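Long-range contact in aminoglycoside N(6')acetyltransferase (Legionella pneumophila subsp. pneumophila, PDB 3F5B), which probably transfers an acyl group, most likely acetyl from acetyl-CoA, to an amine of its substrate: residues F124-I136 against H161-E173. Numbering follows the deposited sequence. Where two conformers were deposited one is given.
Sequences FSDTKIVLINPEI and HPVPHYKMKLCIE. With CHX (cyclohexane), chain D.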
loop_
_atom_site.group_PDB
_atom_site.type_symbol
_atom_site.label_atom_id
_atom_site.label_comp_id
_atom_site.label_asym_id
_atom_site.label_seq_id
_atom_site.Cartn_x
_atom_site.Cartn_y
_atom_site.Cartn_z
ATOM N N PHE A 124 1.387 9.687 6.372
ATOM C CA PHE A 124 -0.036 9.806 6.698
ATOM C C PHE A 124 -0.263 9.888 8.187
ATOM O O PHE A 124 -1.282 9.435 8.681
ATOM C CB PHE A 124 -0.813 8.635 6.071
ATOM C CG PHE A 124 -0.790 8.657 4.559
ATOM C CD1 PHE A 124 -1.664 9.490 3.863
ATOM C CD2 PHE A 124 0.127 7.890 3.845
ATOM C CE1 PHE A 124 -1.654 9.540 2.459
ATOM C CE2 PHE A 124 0.174 7.942 2.437
ATOM C CZ PHE A 124 -0.723 8.774 1.742
ATOM N N SER A 125 0.689 10.485 8.895
ATOM C CA SER A 125 0.614 10.585 10.345
ATOM C C SER A 125 -0.614 11.367 10.843
ATOM O O SER A 125 -1.061 11.184 11.975
ATOM C CB SER A 125 1.898 11.219 10.884
ATOM O OG SER A 125 1.914 12.598 10.553
ATOM N N ASP A 126 -1.112 12.245 9.984
ATOM C CA ASP A 126 -2.278 13.116 10.178
ATOM C C ASP A 126 -3.605 12.436 9.777
ATOM O O ASP A 126 -4.691 12.984 9.966
ATOM C CB ASP A 126 -2.068 14.290 9.229
ATOM C CG ASP A 126 -1.447 13.830 7.893
ATOM O OD1 ASP A 126 -1.856 12.761 7.354
ATOM O OD2 ASP A 126 -0.534 14.513 7.398
ATOM N N THR A 127 -3.511 11.258 9.181
ATOM C CA THR A 127 -4.681 10.524 8.728
ATOM C C THR A 127 -5.232 9.650 9.868
ATOM O O THR A 127 -4.479 9.214 10.741
ATOM C CB THR A 127 -4.276 9.708 7.480
ATOM O OG1 THR A 127 -3.930 10.622 6.438
ATOM C CG2 THR A 127 -5.385 8.787 7.003
ATOM N N LYS A 128 -6.538 9.411 9.882
ATOM C CA LYS A 128 -7.142 8.611 10.958
ATOM C C LYS A 128 -7.126 7.110 10.696
ATOM O O LYS A 128 -6.872 6.317 11.584
ATOM C CB LYS A 128 -8.583 9.068 11.226
ATOM C CG LYS A 128 -8.725 10.074 12.354
ATOM C CD LYS A 128 -7.917 11.348 12.103
ATOM C CE LYS A 128 -7.217 11.808 13.379
ATOM N NZ LYS A 128 -6.097 10.868 13.731
ATOM N N ILE A 129 -7.394 6.729 9.456
ATOM C CA ILE A 129 -7.748 5.349 9.106
ATOM C C ILE A 129 -7.052 4.991 7.809
ATOM O O ILE A 129 -7.064 5.797 6.878
ATOM C CB ILE A 129 -9.308 5.242 8.902
ATOM C CG1 ILE A 129 -10.054 5.696 10.166
ATOM C CG2 ILE A 129 -9.746 3.824 8.434
ATOM C CD1 ILE A 129 -9.826 4.785 11.362
ATOM N N VAL A 130 -6.409 3.817 7.774
ATOM C CA VAL A 130 -5.879 3.237 6.537
ATOM C C VAL A 130 -6.685 1.985 6.202
ATOM O O VAL A 130 -6.989 1.180 7.081
ATOM C CB VAL A 130 -4.350 2.840 6.621
ATOM C CG1 VAL A 130 -3.871 2.219 5.282
ATOM C CG2 VAL A 130 -3.502 4.052 6.985
ATOM N N LEU A 131 -7.020 1.829 4.926
ATOM C CA LEU A 131 -7.718 0.640 4.457
ATOM C C LEU A 131 -6.836 -0.103 3.484
ATOM O O LEU A 131 -6.170 0.513 2.649
ATOM C CB LEU A 131 -9.032 1.014 3.773
ATOM C CG LEU A 131 -10.024 1.820 4.614
ATOM C CD1 LEU A 131 -11.133 2.362 3.717
ATOM C CD2 LEU A 131 -10.590 0.974 5.756
ATOM N N ILE A 132 -6.846 -1.433 3.602
ATOM C CA ILE A 132 -6.192 -2.327 2.643
ATOM C C ILE A 132 -7.109 -3.491 2.272
ATOM O O ILE A 132 -7.908 -3.951 3.102
ATOM C CB ILE A 132 -4.800 -2.791 3.157
ATOM C CG1 ILE A 132 -3.927 -3.252 1.995
ATOM C CG2 ILE A 132 -4.910 -3.819 4.281
ATOM C CD1 ILE A 132 -2.375 -3.069 2.282
ATOM N N ASN A 133 -6.997 -3.959 1.027
ATOM C CA ASN A 133 -8.046 -4.821 0.454
ATOM C C ASN A 133 -7.529 -6.087 -0.244
ATOM O O ASN A 133 -7.714 -6.224 -1.446
ATOM C CB ASN A 133 -8.873 -3.994 -0.535
ATOM C CG ASN A 133 -9.669 -2.894 0.157
ATOM O OD1 ASN A 133 -10.678 -3.165 0.793
ATOM N ND2 ASN A 133 -9.196 -1.650 0.053
ATOM N N PRO A 134 -6.867 -7.008 0.493
ATOM C CA PRO A 134 -6.295 -8.145 -0.239
ATOM C C PRO A 134 -7.318 -9.200 -0.620
ATOM O O PRO A 134 -8.385 -9.299 0.008
ATOM C CB PRO A 134 -5.301 -8.731 0.765
ATOM C CG PRO A 134 -5.998 -8.488 2.091
ATOM C CD PRO A 134 -6.516 -7.068 1.928
ATOM N N GLU A 135 -7.001 -9.947 -1.680
ATOM C CA GLU A 135 -7.736 -11.156 -2.062
ATOM C C GLU A 135 -7.631 -12.168 -0.914
ATOM O O GLU A 135 -6.544 -12.377 -0.373
ATOM C CB GLU A 135 -7.083 -11.726 -3.322
ATOM C CG GLU A 135 -7.795 -12.911 -3.911
ATOM C CD GLU A 135 -7.166 -13.375 -5.208
ATOM O OE1 GLU A 135 -6.288 -12.691 -5.757
ATOM O OE2 GLU A 135 -7.591 -14.432 -5.700
ATOM N N ILE A 136 -8.738 -12.788 -0.536
ATOM C CA ILE A 136 -8.740 -13.654 0.636
ATOM C C ILE A 136 -7.730 -14.808 0.443
ATOM O O ILE A 136 -7.014 -15.188 1.390
ATOM C CB ILE A 136 -10.187 -14.150 1.026
ATOM C CG1 ILE A 136 -11.082 -12.973 1.444
ATOM C CG2 ILE A 136 -10.132 -15.206 2.137
ATOM C CD1 ILE A 136 -12.457 -13.381 1.952
ATOM N N HIS A 161 -11.623 -7.978 -10.210
ATOM C CA HIS A 161 -11.186 -9.359 -10.022
ATOM C C HIS A 161 -12.221 -10.022 -9.108
ATOM O O HIS A 161 -12.012 -10.066 -7.885
ATOM C CB HIS A 161 -9.760 -9.406 -9.398
ATOM C CG HIS A 161 -9.223 -10.796 -9.203
ATOM N ND1 HIS A 161 -9.626 -11.866 -9.975
ATOM C CD2 HIS A 161 -8.304 -11.288 -8.332
ATOM C CE1 HIS A 161 -8.992 -12.960 -9.579
ATOM N NE2 HIS A 161 -8.190 -12.637 -8.579
ATOM N N PRO A 162 -13.362 -10.479 -9.688
ATOM C CA PRO A 162 -14.551 -10.839 -8.891
ATOM C C PRO A 162 -14.450 -12.159 -8.111
ATOM O O PRO A 162 -15.210 -13.093 -8.359
ATOM C CB PRO A 162 -15.699 -10.889 -9.928
ATOM C CG PRO A 162 -15.037 -11.050 -11.254
ATOM C CD PRO A 162 -13.641 -10.478 -11.147
ATOM N N VAL A 163 -13.508 -12.182 -7.182
ATOM C CA VAL A 163 -13.311 -13.254 -6.231
ATOM C C VAL A 163 -13.396 -12.619 -4.829
ATOM O O VAL A 163 -13.369 -11.385 -4.694
ATOM C CB VAL A 163 -11.920 -13.924 -6.440
ATOM C CG1 VAL A 163 -11.850 -14.545 -7.850
ATOM C CG2 VAL A 163 -10.805 -12.924 -6.254
ATOM N N PRO A 164 -13.508 -13.447 -3.776
ATOM C CA PRO A 164 -13.580 -12.820 -2.454
ATOM C C PRO A 164 -12.315 -12.080 -2.019
ATOM O O PRO A 164 -11.185 -12.552 -2.262
ATOM C CB PRO A 164 -13.918 -14.003 -1.522
ATOM C CG PRO A 164 -14.622 -14.992 -2.440
ATOM C CD PRO A 164 -13.786 -14.891 -3.704
ATOM N N HIS A 165 -12.523 -10.920 -1.387
ATOM C CA HIS A 165 -11.468 -10.074 -0.835
ATOM C C HIS A 165 -11.903 -9.643 0.570
ATOM O O HIS A 165 -13.098 -9.630 0.880
ATOM C CB HIS A 165 -11.254 -8.793 -1.674
ATOM C CG HIS A 165 -10.717 -9.031 -3.043
ATOM N ND1 HIS A 165 -9.501 -8.527 -3.472
ATOM C CD2 HIS A 165 -11.239 -9.698 -4.097
ATOM C CE1 HIS A 165 -9.298 -8.884 -4.729
ATOM N NE2 HIS A 165 -10.344 -9.585 -5.131
ATOM N N TYR A 166 -10.946 -9.290 1.414
ATOM C CA TYR A 166 -11.248 -8.715 2.716
ATOM C C TYR A 166 -11.151 -7.195 2.612
ATOM O O TYR A 166 -10.339 -6.687 1.870
ATOM C CB TYR A 166 -10.205 -9.148 3.746
ATOM C CG TYR A 166 -10.350 -10.571 4.269
ATOM C CD1 TYR A 166 -11.577 -11.040 4.733
ATOM C CD2 TYR A 166 -9.241 -11.424 4.334
ATOM C CE1 TYR A 166 -11.717 -12.351 5.247
ATOM C CE2 TYR A 166 -9.348 -12.752 4.849
ATOM C CZ TYR A 166 -10.588 -13.189 5.299
ATOM O OH TYR A 166 -10.717 -14.445 5.785
ATOM N N LYS A 167 -11.966 -6.491 3.384
ATOM C CA LYS A 167 -11.740 -5.093 3.648
ATOM C C LYS A 167 -11.080 -5.071 5.024
ATOM O O LYS A 167 -11.613 -5.667 5.972
ATOM C CB LYS A 167 -13.073 -4.359 3.671
ATOM C CG LYS A 167 -13.024 -3.000 3.004
ATOM C CD LYS A 167 -14.288 -2.174 3.246
ATOM C CE LYS A 167 -14.029 -0.718 2.902
ATOM N NZ LYS A 167 -14.679 0.177 3.930
HETATM N N MSE A 168 -9.913 -4.429 5.134
HETATM C CA MSE A 168 -9.158 -4.417 6.396
HETATM C C MSE A 168 -8.860 -2.983 6.774
HETATM O O MSE A 168 -8.673 -2.149 5.897
HETATM C CB MSE A 168 -7.857 -5.214 6.261
HETATM C CG MSE A 168 -8.093 -6.657 5.804
HETATM SE SE MSE A 168 -6.528 -7.770 5.671
HETATM C CE MSE A 168 -6.142 -7.917 7.534
ATOM N N LYS A 169 -8.809 -2.702 8.072
ATOM C CA LYS A 169 -8.732 -1.333 8.548
ATOM C C LYS A 169 -7.685 -1.227 9.657
ATOM O O LYS A 169 -7.562 -2.143 10.508
ATOM C CB LYS A 169 -10.122 -0.886 9.044
ATOM C CG LYS A 169 -10.176 0.469 9.746
ATOM C CD LYS A 169 -11.538 0.728 10.432
ATOM C CE LYS A 169 -11.590 0.126 11.827
ATOM N NZ LYS A 169 -12.948 0.184 12.538
ATOM N N LEU A 170 -6.920 -0.133 9.620
ATOM C CA LEU A 170 -5.933 0.172 10.661
ATOM C C LEU A 170 -6.171 1.560 11.241
ATOM O O LEU A 170 -6.353 2.516 10.493
ATOM C CB LEU A 170 -4.511 0.064 10.101
ATOM C CG LEU A 170 -3.323 0.438 10.998
ATOM C CD1 LEU A 170 -3.308 -0.395 12.261
ATOM C CD2 LEU A 170 -2.035 0.248 10.227
ATOM N N CYS A 171 -6.156 1.652 12.569
ATOM C CA CYS A 171 -6.286 2.935 13.251
ATOM C C CYS A 171 -4.915 3.572 13.487
ATOM O O CYS A 171 -4.116 3.070 14.278
ATOM C CB CYS A 171 -7.048 2.768 14.563
ATOM S SG CYS A 171 -7.007 4.220 15.602
ATOM N N ILE A 172 -4.659 4.685 12.803
ATOM C CA ILE A 172 -3.352 5.349 12.890
ATOM C C ILE A 172 -3.005 5.752 14.331
ATOM O O ILE A 172 -1.859 5.607 14.757
ATOM C CB ILE A 172 -3.247 6.502 11.859
ATOM C CG1 ILE A 172 -3.439 5.911 10.440
ATOM C CG2 ILE A 172 -1.955 7.332 12.017
ATOM C CD1 ILE A 172 -3.152 6.864 9.278
ATOM N N GLU A 173 -3.999 6.190 15.100
ATOM C CA GLU A 173 -3.726 6.613 16.471
ATOM C C GLU A 173 -3.407 5.439 17.405
ATOM O O GLU A 173 -2.566 5.575 18.288
ATOM C CB GLU A 173 -4.828 7.526 17.010
ATOM C CG GLU A 173 -4.851 8.942 16.365
ATOM C CD GLU A 173 -3.551 9.775 16.541
ATOM O OE1 GLU A 173 -3.029 9.897 17.671
ATOM O OE2 GLU A 173 -3.058 10.340 15.535
HETATM C C1 CHX D . -2.370 -6.879 -3.649
HETATM C C2 CHX D . -1.274 -5.845 -3.377
HETATM C C3 CHX D . -1.841 -4.584 -2.712
HETATM C C4 CHX D . -2.388 -4.890 -1.312
HETATM C C5 CHX D . -2.972 -6.311 -1.194
HETATM C C6 CHX D . -3.432 -6.919 -2.533
HETATM O O HOH W 1 -3.536 10.278 12.952
HETATM O O HOH W 2 -6.587 6.927 14.233
#
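In the mixed sheet of this GNAT fold, strand 129-132 pairs antiparallel with strand 164-171. Val130 faces Leu170 and Ile132 faces Met168 (a selenomethionine) as hydrogen-bonded pairs; the bond from Val130 N to Leu170 O, 3.0 Å, is nearly straight at 168°. Beta-branched Val130 and Ile132 suit an extended strand, and Ile132 CG2 packs 3.8 Å from Met168 CB on the face that also meets helix 139-148.

As the first chain leaves its strand, loop 133-136 still pairs with strand 164-171: Tyr166 N hydrogen-bonds to Pro134 O, and Ile136 N to Pro164 O. Proline lacks an N-H, so buried Tyr166 O has no hydrogen bond and meets Asn133 CA instead, 3.3 Å away. Pro134 CG rests 3.7 Å from Met168 SE. Two CH-pi contacts follow: Ile136 CG1, anti to the carbonyl carbon (chi1 -64°), lies 3.6 Å from the Tyr166 centroid, almost on the normal; Glu135 CA, 3.8 Å from the His165 centroid, is displaced toward the rim.

At the other end, Ile172 opens helix 172-178, its CD1 touching Thr127 CB (3.5 Å) and Val130 CG2. Lys128 NZ makes a long salt bridge, 3.6 Å, to Glu173 OE2, which also pairs with Lys176; one water links these two atoms, another Lys128 O and Glu173 N.

Pro134 and Ile132 border the bound cyclohexane. Backbone bonds thus fix the register, apolar side chains fill the helix-facing side, and charges gather at the hydrated end.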